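Local coordinates for magnesium transporter MgtE (Enterococcus faecalis, PDB 2OUX), which probably carries magnesium ions across the cell membrane as a homodimer, the chain here being its cytosolic part, with the magnesium-binding N domain and CBS domains, at residues Leu14-Leu19 with Gln44-Lys49; Asp65-Ile70 with Asp79-Met84; Asn25-Leu30 with Gln52-Tyr57; Ile212-Gly217 with Glu221-Thr226. All blocks are in the same frame, centred on the assembly; numbering follows the deposited sequence.

Contacts 1, 2 and 3 illustrate how one helical domain is built by helices, near and farther apart in sequence, packing on one another, while contact 4 sets a helix against a strand in the second CBS domain. Contacts 1 and 3 lie 9 Å apart between centres, interlace along the chain, and both involve helix 48-57 or the turn leading into it. Contact 2 follows in sequence, about 15 Å from either centre, and is tied to contact 3 by probable hydrogen bonds of E83 with Y55 and Q52. Contact 4 comes last, on the other side of the chain's centre and about 40 Å from contacts 1 and 3. Magnesium ions lie near contacts 2 and 4, whereas contacts 1 and 3 are remote from them.

Contact 1 (Leu14-Leu19 with Gln44-Lys49); sequences LLLETL and QSLDEK
L46 meets two leucines of helix 8-20 at once, one with each of its methyl branches. CD1 of L46 touches CD2 of L19 at 3.9 Å, the two side chains reaching toward each other tip to tip. The other branch, CD2 of L46, comes equally close to CD2 of L16 (3.9 Å), but here the chains run alongside and slide past each other in opposite directions. CG of L46, anti to the carbonyl carbon (chi1 -47°), carries the fork toward the helix; CG of L19, anti to its backbone N (chi1 -174°), sends its own methyls out to meet it. One shell out, in the helix, L15 O accepts from both the backbone N of L19 and, from the same face of its plane, OG1 of T18 at 3.0 Å. On the opposite segment, D47 is the N-cap of helix 48-57, its OD2 accepting from the backbone N of D50. L46 sits in the connection between helices 36-43 and 48-57, within the MgtE N domain. With no hydrogen bond across the two segments, this buried meeting of leucine methyls is purely apolar, and the polar bonds are made within each side.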
loop_
_atom_site.group_PDB
_atom_site.type_symbol
_atom_site.label_atom_id
_atom_site.label_comp_id
_atom_site.label_asym_id
_atom_site.label_seq_id
_atom_site.Cartn_x
_atom_site.Cartn_y
_atom_site.Cartn_z
ATOM N N LEU A 14 7.300 10.609 -29.464
ATOM C CA LEU A 14 6.839 11.992 -29.497
ATOM C C LEU A 14 7.701 12.791 -28.531
ATOM O O LEU A 14 8.151 13.893 -28.840
ATOM C CB LEU A 14 5.372 12.083 -29.062
ATOM C CG LEU A 14 4.242 11.907 -30.087
ATOM C CD1 LEU A 14 4.352 10.574 -30.831
ATOM C CD2 LEU A 14 2.925 12.001 -29.345
ATOM N N LEU A 15 7.922 12.216 -27.352
ATOM C CA LEU A 15 8.731 12.846 -26.315
ATOM C C LEU A 15 10.136 13.162 -26.818
ATOM O O LEU A 15 10.637 14.265 -26.610
ATOM C CB LEU A 15 8.833 11.929 -25.099
ATOM C CG LEU A 15 8.343 12.419 -23.738
ATOM C CD1 LEU A 15 8.751 11.388 -22.690
ATOM C CD2 LEU A 15 8.943 13.772 -23.398
ATOM N N LEU A 16 10.772 12.189 -27.465
ATOM C CA LEU A 16 12.126 12.372 -28.002
ATOM C C LEU A 16 12.183 13.529 -28.996
ATOM O O LEU A 16 13.172 14.254 -29.068
ATOM C CB LEU A 16 12.614 11.094 -28.699
ATOM C CG LEU A 16 13.707 10.283 -27.982
ATOM C CD1 LEU A 16 13.984 8.983 -28.738
ATOM C CD2 LEU A 16 14.970 11.113 -27.871
ATOM N N GLU A 17 11.115 13.688 -29.769
ATOM C CA GLU A 17 11.065 14.754 -30.752
ATOM C C GLU A 17 10.934 16.132 -30.113
ATOM O O GLU A 17 11.627 17.065 -30.517
ATOM C CB GLU A 17 9.923 14.506 -31.741
ATOM C CG GLU A 17 10.290 13.513 -32.838
ATOM C CD GLU A 17 11.429 14.018 -33.727
ATOM O OE1 GLU A 17 11.242 15.049 -34.412
ATOM O OE2 GLU A 17 12.510 13.389 -33.741
ATOM N N THR A 18 10.063 16.269 -29.119
ATOM C CA THR A 18 9.906 17.564 -28.472
ATOM C C THR A 18 11.235 17.903 -27.817
ATOM O O THR A 18 11.601 19.071 -27.690
ATOM C CB THR A 18 8.820 17.549 -27.375
ATOM O OG1 THR A 18 9.325 16.890 -26.210
ATOM C CG2 THR A 18 7.572 16.828 -27.865
ATOM N N LEU A 19 11.957 16.866 -27.410
ATOM C CA LEU A 19 13.249 17.035 -26.766
ATOM C C LEU A 19 14.260 17.593 -27.756
ATOM O O LEU A 19 14.908 18.607 -27.492
ATOM C CB LEU A 19 13.736 15.693 -26.216
ATOM C CG LEU A 19 15.015 15.702 -25.381
ATOM C CD1 LEU A 19 14.909 16.752 -24.279
ATOM C CD2 LEU A 19 15.241 14.315 -24.786
ATOM N N GLN A 44 16.424 6.485 -19.255
ATOM C CA GLN A 44 17.487 5.495 -19.382
ATOM C C GLN A 44 17.686 5.024 -20.821
ATOM O O GLN A 44 18.523 4.167 -21.087
ATOM C CB GLN A 44 17.197 4.298 -18.468
ATOM C CG GLN A 44 17.365 4.618 -16.989
ATOM C CD GLN A 44 16.947 3.474 -16.081
ATOM O OE1 GLN A 44 17.556 2.401 -16.082
ATOM N NE2 GLN A 44 15.898 3.698 -15.300
ATOM N N SER A 45 16.913 5.583 -21.747
ATOM C CA SER A 45 17.037 5.210 -23.151
ATOM C C SER A 45 17.828 6.289 -23.887
ATOM O O SER A 45 18.467 6.024 -24.903
ATOM C CB SER A 45 15.657 5.075 -23.798
ATOM O OG SER A 45 15.059 6.347 -23.993
ATOM N N LEU A 46 17.785 7.505 -23.352
ATOM C CA LEU A 46 18.464 8.644 -23.955
ATOM C C LEU A 46 19.983 8.535 -23.994
ATOM O O LEU A 46 20.601 7.959 -23.092
ATOM C CB LEU A 46 18.095 9.931 -23.211
ATOM C CG LEU A 46 16.616 10.184 -22.913
ATOM C CD1 LEU A 46 16.449 11.579 -22.336
ATOM C CD2 LEU A 46 15.804 10.025 -24.186
ATOM N N ASP A 47 20.574 9.101 -25.048
ATOM C CA ASP A 47 22.021 9.125 -25.198
ATOM C C ASP A 47 22.493 10.250 -24.284
ATOM O O ASP A 47 21.672 10.975 -23.726
ATOM C CB ASP A 47 22.413 9.391 -26.662
ATOM C CG ASP A 47 21.789 10.669 -27.234
ATOM O OD1 ASP A 47 21.403 10.658 -28.429
ATOM O OD2 ASP A 47 21.698 11.687 -26.507
ATOM N N GLU A 48 23.799 10.403 -24.120
ATOM C CA GLU A 48 24.308 11.444 -23.240
ATOM C C GLU A 48 23.867 12.849 -23.635
ATOM O O GLU A 48 23.683 13.716 -22.777
ATOM C CB GLU A 48 25.831 11.383 -23.184
ATOM C CG GLU A 48 26.458 12.624 -22.583
ATOM C CD GLU A 48 27.964 12.524 -22.479
ATOM O OE1 GLU A 48 28.603 12.109 -23.475
ATOM O OE2 GLU A 48 28.508 12.870 -21.405
ATOM N N LYS A 49 23.691 13.071 -24.930
ATOM C CA LYS A 49 23.290 14.383 -25.425
ATOM C C LYS A 49 21.889 14.761 -24.951
ATOM O O LYS A 49 21.677 15.832 -24.378
ATOM C CB LYS A 49 23.349 14.400 -26.957
ATOM C CG LYS A 49 24.686 13.935 -27.512
ATOM C CD LYS A 49 24.670 13.801 -29.032
ATOM C CE LYS A 49 24.671 15.153 -29.735
ATOM N NZ LYS A 49 24.779 15.000 -31.222
#

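Contact 2 (Asp65-Ile70 with Asp79-Met84); sequences DMFDVI and DYLAEM
F67 is the residue of helix 60-67 that reaches both Y80 and L81 of helix 79-83. Just before it, the selenomethionine at M66 turns to another neighbour, helix 36-43, where it touches Q39 and Y43. CZ of F67 lies 4.2 Å from CB of Y80, which approaches the ring edge near the ring plane, so it is the root of the tyrosine side chain that is met. CE2 of the same phenylalanine comes 4.1 Å from CD2 of L81; these two side chains run past each other in opposite directions, and CG, anti to the carbonyl carbon (chi1 -56°), directs the L81 side chain that way. At its nearest atom, the F67 side chain is about 9 Å from a bound magnesium ion. Such packing of short helices joined by loops builds the MgtE N domain, and M92 of helix 86-93 touches both F67 and L81. At D68, OD1 accepts from N100 ND2 and the backbone N of Y97, and V69 packs on D231 of the second subunit. The chain leaves in a type I beta turn from F67 to I70, with I70 N bonded to F67 O at 2.9 Å.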
loop_
_atom_site.group_PDB
_atom_site.type_symbol
_atom_site.label_atom_id
_atom_site.label_comp_id
_atom_site.label_asym_id
_atom_site.label_seq_id
_atom_site.Cartn_x
_atom_site.Cartn_y
_atom_site.Cartn_z
ATOM N N ASP A 65 12.182 13.110 -8.257
ATOM C CA ASP A 65 11.001 12.254 -8.227
ATOM C C ASP A 65 11.247 11.021 -9.087
ATOM O O ASP A 65 10.769 9.924 -8.789
ATOM C CB ASP A 65 9.775 12.988 -8.780
ATOM C CG ASP A 65 9.316 14.109 -7.892
ATOM O OD1 ASP A 65 9.316 13.925 -6.659
ATOM O OD2 ASP A 65 8.939 15.172 -8.429
HETATM N N MSE A 66 11.983 11.220 -10.170
HETATM C CA MSE A 66 12.269 10.127 -11.071
HETATM C C MSE A 66 13.382 9.238 -10.527
HETATM O O MSE A 66 13.245 8.012 -10.523
HETATM C CB MSE A 66 12.656 10.655 -12.454
HETATM C CG MSE A 66 13.084 9.551 -13.411
HETATM SE SE MSE A 66 13.922 10.207 -15.017
HETATM C CE MSE A 66 15.524 10.925 -14.225
ATOM N N PHE A 67 14.478 9.841 -10.068
ATOM C CA PHE A 67 15.580 9.047 -9.541
ATOM C C PHE A 67 15.154 8.147 -8.393
ATOM O O PHE A 67 15.628 7.018 -8.292
ATOM C CB PHE A 67 16.752 9.935 -9.127
ATOM C CG PHE A 67 17.806 10.050 -10.188
ATOM C CD1 PHE A 67 17.606 10.863 -11.298
ATOM C CD2 PHE A 67 18.962 9.281 -10.124
ATOM C CE1 PHE A 67 18.539 10.905 -12.332
ATOM C CE2 PHE A 67 19.896 9.316 -11.152
ATOM C CZ PHE A 67 19.685 10.131 -12.259
ATOM N N ASP A 68 14.248 8.631 -7.546
ATOM C CA ASP A 68 13.748 7.826 -6.438
ATOM C C ASP A 68 13.479 6.393 -6.890
ATOM O O ASP A 68 13.640 5.461 -6.119
ATOM C CB ASP A 68 12.423 8.380 -5.884
ATOM C CG ASP A 68 12.607 9.592 -5.013
ATOM O OD1 ASP A 68 13.561 9.607 -4.212
ATOM O OD2 ASP A 68 11.778 10.521 -5.119
ATOM N N VAL A 69 13.064 6.202 -8.135
ATOM C CA VAL A 69 12.758 4.847 -8.561
ATOM C C VAL A 69 13.734 4.162 -9.502
ATOM O O VAL A 69 13.583 2.976 -9.789
ATOM C CB VAL A 69 11.350 4.769 -9.163
ATOM C CG1 VAL A 69 10.335 5.193 -8.111
ATOM C CG2 VAL A 69 11.254 5.655 -10.404
ATOM N N ILE A 70 14.724 4.898 -9.994
ATOM C CA ILE A 70 15.725 4.300 -10.866
ATOM C C ILE A 70 16.562 3.389 -9.951
ATOM O O ILE A 70 16.942 3.786 -8.846
ATOM C CB ILE A 70 16.662 5.387 -11.506
ATOM C CG1 ILE A 70 15.848 6.343 -12.386
ATOM C CG2 ILE A 70 17.764 4.711 -12.304
ATOM C CD1 ILE A 70 14.990 5.623 -13.420
ATOM N N ASP A 79 28.343 8.167 -13.343
ATOM C CA ASP A 79 28.397 9.118 -14.445
ATOM C C ASP A 79 27.089 9.864 -14.721
ATOM O O ASP A 79 27.133 10.947 -15.308
ATOM C CB ASP A 79 28.925 8.478 -15.740
ATOM C CG ASP A 79 28.653 6.998 -15.826
ATOM O OD1 ASP A 79 27.512 6.585 -15.550
ATOM O OD2 ASP A 79 29.588 6.251 -16.190
ATOM N N TYR A 80 25.931 9.317 -14.332
ATOM C CA TYR A 80 24.693 10.078 -14.539
ATOM C C TYR A 80 24.918 11.332 -13.715
ATOM O O TYR A 80 24.723 12.453 -14.180
ATOM C CB TYR A 80 23.452 9.379 -13.973
ATOM C CG TYR A 80 22.817 8.331 -14.856
ATOM C CD1 TYR A 80 22.731 8.501 -16.239
ATOM C CD2 TYR A 80 22.262 7.175 -14.298
ATOM C CE1 TYR A 80 22.105 7.548 -17.043
ATOM C CE2 TYR A 80 21.632 6.219 -15.093
ATOM C CZ TYR A 80 21.559 6.410 -16.460
ATOM O OH TYR A 80 20.935 5.465 -17.240
ATOM N N LEU A 81 25.349 11.122 -12.475
ATOM C CA LEU A 81 25.607 12.222 -11.564
ATOM C C LEU A 81 26.809 13.063 -11.991
ATOM O O LEU A 81 26.795 14.286 -11.854
ATOM C CB LEU A 81 25.829 11.691 -10.147
ATOM C CG LEU A 81 24.733 10.828 -9.511
ATOM C CD1 LEU A 81 24.770 11.052 -8.001
ATOM C CD2 LEU A 81 23.356 11.201 -10.051
ATOM N N ALA A 82 27.845 12.404 -12.503
ATOM C CA ALA A 82 29.052 13.096 -12.940
ATOM C C ALA A 82 28.755 14.112 -14.040
ATOM O O ALA A 82 29.195 15.258 -13.960
ATOM C CB ALA A 82 30.078 12.093 -13.425
ATOM N N GLU A 83 28.004 13.690 -15.056
ATOM C CA GLU A 83 27.661 14.572 -16.167
ATOM C C GLU A 83 26.834 15.774 -15.715
ATOM O O GLU A 83 26.723 16.767 -16.432
ATOM C CB GLU A 83 26.917 13.794 -17.262
ATOM C CG GLU A 83 25.610 13.154 -16.827
ATOM C CD GLU A 83 25.044 12.205 -17.876
ATOM O OE1 GLU A 83 25.815 11.389 -18.422
ATOM O OE2 GLU A 83 23.826 12.260 -18.147
HETATM N N MSE A 84 26.262 15.694 -14.522
HETATM C CA MSE A 84 25.461 16.797 -13.997
HETATM C C MSE A 84 26.366 17.816 -13.328
HETATM O O MSE A 84 27.441 17.470 -12.843
HETATM C CB MSE A 84 24.463 16.293 -12.953
HETATM C CG MSE A 84 23.181 15.692 -13.495
HETATM SE SE MSE A 84 22.248 14.687 -12.116
HETATM C CE MSE A 84 21.670 16.097 -10.991
#

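Contact 3 (Asn25-Leu30 with Gln52-Tyr57); sequences NEFREL and QHLYNY
L54 and Y57 of helix 48-57 receive F27 from helix 24-31, with Y57 also meeting R28. L54 offers its branch point: CG lies 4.1 Å from CZ of F27, the leucine and phenylalanine side chains crossing at about a right angle. Y55 turns to the other side of the helix, where its OH bonds to Y43 OH and E83 OE2. Helices 24-31 and 48-57 pack nearly perpendicular within the all-helical N-terminal part of the protein, the axes of the two short segments crossing at -85° with a closest approach of 10.8 Å. Y57 meets F27 chiefly through its CB, 3.8 Å from CD2 of F27. Its ring lies obliquely to that of F27, with centroids 5.7 Å apart and planes inclined at 46°. With CG anti to the backbone N (chi1 173°), the F27 ring is directed at helix 48-57. The backbone also takes part: Y57 O accepts a weak, bent hydrogen bond of 2.8 Å from NE of R28, whose chain bends at chi3 to deliver it. The far end of that guanidinium has a stronger partner, its NH2 forming a salt bridge with E62.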
loop_
_atom_site.group_PDB
_atom_site.type_symbol
_atom_site.label_atom_id
_atom_site.label_comp_id
_atom_site.label_asym_id
_atom_site.label_seq_id
_atom_site.Cartn_x
_atom_site.Cartn_y
_atom_site.Cartn_z
ATOM N N ASN A 25 8.310 23.480 -23.105
ATOM C CA ASN A 25 6.967 23.329 -22.551
ATOM C C ASN A 25 6.209 22.087 -23.029
ATOM O O ASN A 25 5.510 21.440 -22.239
ATOM C CB ASN A 25 6.165 24.602 -22.827
ATOM C CG ASN A 25 6.859 25.853 -22.284
ATOM O OD1 ASN A 25 6.947 26.060 -21.069
ATOM N ND2 ASN A 25 7.373 26.683 -23.191
ATOM N N GLU A 26 6.339 21.749 -24.311
ATOM C CA GLU A 26 5.668 20.564 -24.843
ATOM C C GLU A 26 6.279 19.343 -24.156
ATOM O O GLU A 26 5.576 18.414 -23.760
ATOM C CB GLU A 26 5.884 20.454 -26.351
ATOM C CG GLU A 26 4.605 20.334 -27.179
ATOM C CD GLU A 26 3.749 19.120 -26.827
ATOM O OE1 GLU A 26 3.362 18.382 -27.761
ATOM O OE2 GLU A 26 3.442 18.910 -25.629
ATOM N N PHE A 27 7.602 19.365 -24.022
ATOM C CA PHE A 27 8.342 18.293 -23.381
ATOM C C PHE A 27 7.850 18.090 -21.955
ATOM O O PHE A 27 7.432 16.998 -21.582
ATOM C CB PHE A 27 9.830 18.627 -23.341
ATOM C CG PHE A 27 10.634 17.652 -22.548
ATOM C CD1 PHE A 27 10.976 16.414 -23.087
ATOM C CD2 PHE A 27 10.999 17.939 -21.239
ATOM C CE1 PHE A 27 11.667 15.481 -22.333
ATOM C CE2 PHE A 27 11.692 17.008 -20.477
ATOM C CZ PHE A 27 12.025 15.778 -21.024
ATOM N N ARG A 28 7.911 19.156 -21.162
ATOM C CA ARG A 28 7.480 19.116 -19.776
ATOM C C ARG A 28 6.092 18.530 -19.604
ATOM O O ARG A 28 5.894 17.651 -18.761
ATOM C CB ARG A 28 7.510 20.515 -19.168
ATOM C CG ARG A 28 8.899 21.077 -18.993
ATOM C CD ARG A 28 8.845 22.382 -18.239
ATOM N NE ARG A 28 9.686 22.334 -17.056
ATOM C CZ ARG A 28 9.257 22.071 -15.824
ATOM N NH1 ARG A 28 7.979 21.832 -15.580
ATOM N NH2 ARG A 28 10.127 22.050 -14.832
ATOM N N GLU A 29 5.135 19.023 -20.393
ATOM C CA GLU A 29 3.749 18.542 -20.327
ATOM C C GLU A 29 3.670 17.034 -20.503
ATOM O O GLU A 29 2.989 16.348 -19.742
ATOM C CB GLU A 29 2.882 19.177 -21.422
ATOM C CG GLU A 29 2.454 20.618 -21.207
ATOM C CD GLU A 29 1.633 21.141 -22.384
ATOM O OE1 GLU A 29 0.519 20.621 -22.618
ATOM O OE2 GLU A 29 2.109 22.063 -23.081
ATOM N N LEU A 30 4.348 16.530 -21.532
ATOM C CA LEU A 30 4.349 15.103 -21.833
ATOM C C LEU A 30 5.088 14.298 -20.766
ATOM O O LEU A 30 4.517 13.402 -20.151
ATOM C CB LEU A 30 4.991 14.860 -23.205
ATOM C CG LEU A 30 4.242 15.412 -24.425
ATOM C CD1 LEU A 30 5.091 15.233 -25.674
ATOM C CD2 LEU A 30 2.908 14.698 -24.574
ATOM N N GLN A 52 21.402 15.612 -21.231
ATOM C CA GLN A 52 21.794 16.980 -20.923
ATOM C C GLN A 52 20.639 17.963 -21.107
ATOM O O GLN A 52 20.382 18.799 -20.234
ATOM C CB GLN A 52 22.980 17.390 -21.800
ATOM C CG GLN A 52 24.302 16.754 -21.389
ATOM C CD GLN A 52 24.668 17.054 -19.939
ATOM O OE1 GLN A 52 24.368 18.131 -19.421
ATOM N NE2 GLN A 52 25.335 16.108 -19.286
ATOM N N HIS A 53 19.952 17.868 -22.244
ATOM C CA HIS A 53 18.814 18.745 -22.518
ATOM C C HIS A 53 17.801 18.550 -21.416
ATOM O O HIS A 53 17.240 19.510 -20.885
ATOM C CB HIS A 53 18.138 18.383 -23.843
ATOM C CG HIS A 53 18.945 18.720 -25.047
ATOM N ND1 HIS A 53 19.320 20.005 -25.364
ATOM C CD2 HIS A 53 19.448 17.931 -26.038
ATOM C CE1 HIS A 53 20.014 20.002 -26.488
ATOM N NE2 HIS A 53 20.101 18.750 -26.913
ATOM N N LEU A 54 17.574 17.284 -21.081
ATOM C CA LEU A 54 16.608 16.929 -20.061
ATOM C C LEU A 54 16.897 17.608 -18.729
ATOM O O LEU A 54 15.970 18.024 -18.036
ATOM C CB LEU A 54 16.549 15.412 -19.911
ATOM C CG LEU A 54 15.479 14.864 -18.977
ATOM C CD1 LEU A 54 15.187 13.436 -19.336
ATOM C CD2 LEU A 54 15.953 14.983 -17.545
ATOM N N TYR A 55 18.175 17.735 -18.383
ATOM C CA TYR A 55 18.567 18.392 -17.137
ATOM C C TYR A 55 18.204 19.873 -17.190
ATOM O O TYR A 55 17.986 20.505 -16.158
ATOM C CB TYR A 55 20.078 18.245 -16.903
ATOM C CG TYR A 55 20.556 16.810 -16.785
ATOM C CD1 TYR A 55 21.777 16.411 -17.335
ATOM C CD2 TYR A 55 19.784 15.847 -16.129
ATOM C CE1 TYR A 55 22.215 15.089 -17.239
ATOM C CE2 TYR A 55 20.215 14.520 -16.026
ATOM C CZ TYR A 55 21.425 14.148 -16.582
ATOM O OH TYR A 55 21.832 12.835 -16.492
ATOM N N ASN A 56 18.135 20.423 -18.399
ATOM C CA ASN A 56 17.799 21.834 -18.567
ATOM C C ASN A 56 16.296 22.124 -18.472
ATOM O O ASN A 56 15.899 23.258 -18.211
ATOM C CB ASN A 56 18.325 22.354 -19.914
ATOM C CG ASN A 56 19.836 22.214 -20.051
ATOM O OD1 ASN A 56 20.587 22.488 -19.112
ATOM N ND2 ASN A 56 20.287 21.805 -21.234
ATOM N N TYR A 57 15.459 21.112 -18.675
ATOM C CA TYR A 57 14.016 21.323 -18.624
ATOM C C TYR A 57 13.350 20.853 -17.339
ATOM O O TYR A 57 12.157 21.082 -17.134
ATOM C CB TYR A 57 13.340 20.639 -19.812
ATOM C CG TYR A 57 13.835 21.104 -21.162
ATOM C CD1 TYR A 57 14.008 22.459 -21.436
ATOM C CD2 TYR A 57 14.125 20.188 -22.169
ATOM C CE1 TYR A 57 14.448 22.891 -22.682
ATOM C CE2 TYR A 57 14.566 20.608 -23.419
ATOM C CZ TYR A 57 14.728 21.960 -23.666
ATOM O OH TYR A 57 15.157 22.379 -24.899
#

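Contact 4 (Ile212-Gly217 with Glu221-Thr226); sequences ISVHVG and EDVAQT
V214 and I212 present their aliphatic branches to V223 and T226, and apolar packing makes up most of this contact. CG2 of V214 faces CG2 of V223 at 4.3 Å, methyl against methyl. I212 and T226 slide past each other in opposite directions, their CG2 atoms 4.0 Å apart. In T226 that methyl is anti to the backbone N while OG1 is anti to the carbonyl carbon (chi1 -68°), which divides the residue between two neighbours: CG2 goes to I212, and OG1 lies 4.3 Å from CG1 of V214. Among polar interactions, none is a hydrogen bond across the segments. Instead the hydroxyl of T226 turns back on its own helix and gives a weak bond of 3.4 Å to D222 O, which also accepts the backbone N of T226. On the strand side, D218 OD2 accepts from the backbone N of H215, and the ring of H215 stacks on Y240. The contact belongs to a beta-alpha-beta unit of the second CBS domain: strand 214-215 lies parallel to strand 234-238, backbone bonds join V214 to P236 and T238, and helix 220-230 packs back on the sheet, V223 also touching V248 of strand 244-249.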
loop_
_atom_site.group_PDB
_atom_site.type_symbol
_atom_site.label_atom_id
_atom_site.label_comp_id
_atom_site.label_asym_id
_atom_site.label_seq_id
_atom_site.Cartn_x
_atom_site.Cartn_y
_atom_site.Cartn_z
ATOM N N ILE A 212 1.578 -1.194 15.733
ATOM C CA ILE A 212 2.628 -2.164 15.454
ATOM C C ILE A 212 3.825 -1.424 14.861
ATOM O O ILE A 212 3.669 -0.588 13.968
ATOM C CB ILE A 212 2.152 -3.228 14.424
ATOM C CG1 ILE A 212 0.947 -4.002 14.977
ATOM C CG2 ILE A 212 3.281 -4.182 14.085
ATOM C CD1 ILE A 212 -0.364 -3.217 14.896
ATOM N N SER A 213 5.017 -1.733 15.363
ATOM C CA SER A 213 6.234 -1.105 14.876
ATOM C C SER A 213 7.385 -2.089 14.980
ATOM O O SER A 213 7.242 -3.158 15.575
ATOM C CB SER A 213 6.562 0.153 15.688
ATOM O OG SER A 213 6.850 -0.164 17.039
ATOM N N VAL A 214 8.518 -1.717 14.391
ATOM C CA VAL A 214 9.720 -2.537 14.401
ATOM C C VAL A 214 10.861 -1.686 14.945
ATOM O O VAL A 214 10.763 -0.453 14.970
ATOM C CB VAL A 214 10.077 -3.020 12.976
ATOM C CG1 VAL A 214 8.940 -3.854 12.415
ATOM C CG2 VAL A 214 10.347 -1.819 12.063
ATOM N N HIS A 215 11.935 -2.344 15.380
ATOM C CA HIS A 215 13.099 -1.654 15.931
ATOM C C HIS A 215 14.078 -1.357 14.799
ATOM O O HIS A 215 14.251 -2.168 13.898
ATOM C CB HIS A 215 13.781 -2.525 16.998
ATOM C CG HIS A 215 14.983 -1.885 17.625
ATOM N ND1 HIS A 215 14.895 -0.815 18.489
ATOM C CD2 HIS A 215 16.309 -2.158 17.503
ATOM C CE1 HIS A 215 16.108 -0.455 18.875
ATOM N NE2 HIS A 215 16.981 -1.256 18.288
ATOM N N VAL A 216 14.728 -0.203 14.855
ATOM C CA VAL A 216 15.656 0.190 13.798
ATOM C C VAL A 216 16.752 -0.841 13.463
ATOM O O VAL A 216 17.264 -0.877 12.340
ATOM C CB VAL A 216 16.293 1.562 14.130
ATOM C CG1 VAL A 216 17.095 1.480 15.420
ATOM C CG2 VAL A 216 17.141 2.027 12.971
ATOM N N GLY A 217 17.088 -1.698 14.423
ATOM C CA GLY A 217 18.117 -2.693 14.181
ATOM C C GLY A 217 17.611 -4.055 13.738
ATOM O O GLY A 217 18.414 -4.958 13.502
ATOM N N GLU A 221 14.366 -9.115 6.817
ATOM C CA GLU A 221 13.474 -10.255 6.627
ATOM C C GLU A 221 12.353 -10.266 7.667
ATOM O O GLU A 221 11.215 -10.632 7.361
ATOM C CB GLU A 221 14.252 -11.583 6.667
ATOM C CG GLU A 221 14.847 -11.984 5.304
ATOM C CD GLU A 221 15.305 -13.449 5.227
ATOM O OE1 GLU A 221 16.277 -13.818 5.927
ATOM O OE2 GLU A 221 14.692 -14.228 4.460
ATOM N N ASP A 222 12.670 -9.865 8.895
ATOM C CA ASP A 222 11.661 -9.836 9.947
ATOM C C ASP A 222 10.678 -8.715 9.649
ATOM O O ASP A 222 9.470 -8.864 9.846
ATOM C CB ASP A 222 12.301 -9.621 11.327
ATOM C CG ASP A 222 13.189 -10.782 11.744
ATOM O OD1 ASP A 222 12.832 -11.945 11.447
ATOM O OD2 ASP A 222 14.237 -10.534 12.376
ATOM N N VAL A 223 11.207 -7.598 9.163
ATOM C CA VAL A 223 10.375 -6.461 8.820
ATOM C C VAL A 223 9.420 -6.887 7.721
ATOM O O VAL A 223 8.221 -6.643 7.802
ATOM C CB VAL A 223 11.235 -5.286 8.346
ATOM C CG1 VAL A 223 10.359 -4.168 7.781
ATOM C CG2 VAL A 223 12.051 -4.771 9.519
ATOM N N ALA A 224 9.956 -7.541 6.701
ATOM C CA ALA A 224 9.153 -8.018 5.586
ATOM C C ALA A 224 8.049 -8.946 6.087
ATOM O O ALA A 224 6.922 -8.900 5.590
ATOM C CB ALA A 224 10.039 -8.752 4.601
ATOM N N GLN A 225 8.370 -9.784 7.073
ATOM C CA GLN A 225 7.387 -10.727 7.603
ATOM C C GLN A 225 6.229 -9.991 8.274
ATOM O O GLN A 225 5.073 -10.405 8.168
ATOM C CB GLN A 225 8.046 -11.692 8.602
ATOM C CG GLN A 225 7.135 -12.837 9.054
ATOM C CD GLN A 225 6.627 -13.662 7.884
ATOM O OE1 GLN A 225 7.381 -13.975 6.965
ATOM N NE2 GLN A 225 5.353 -14.027 7.920
ATOM N N THR A 226 6.547 -8.901 8.966
ATOM C CA THR A 226 5.531 -8.105 9.634
ATOM C C THR A 226 4.596 -7.504 8.586
ATOM O O THR A 226 3.378 -7.484 8.756
ATOM C CB THR A 226 6.182 -6.965 10.475
ATOM O OG1 THR A 226 6.886 -7.533 11.586
ATOM C CG2 THR A 226 5.122 -5.990 11.008
#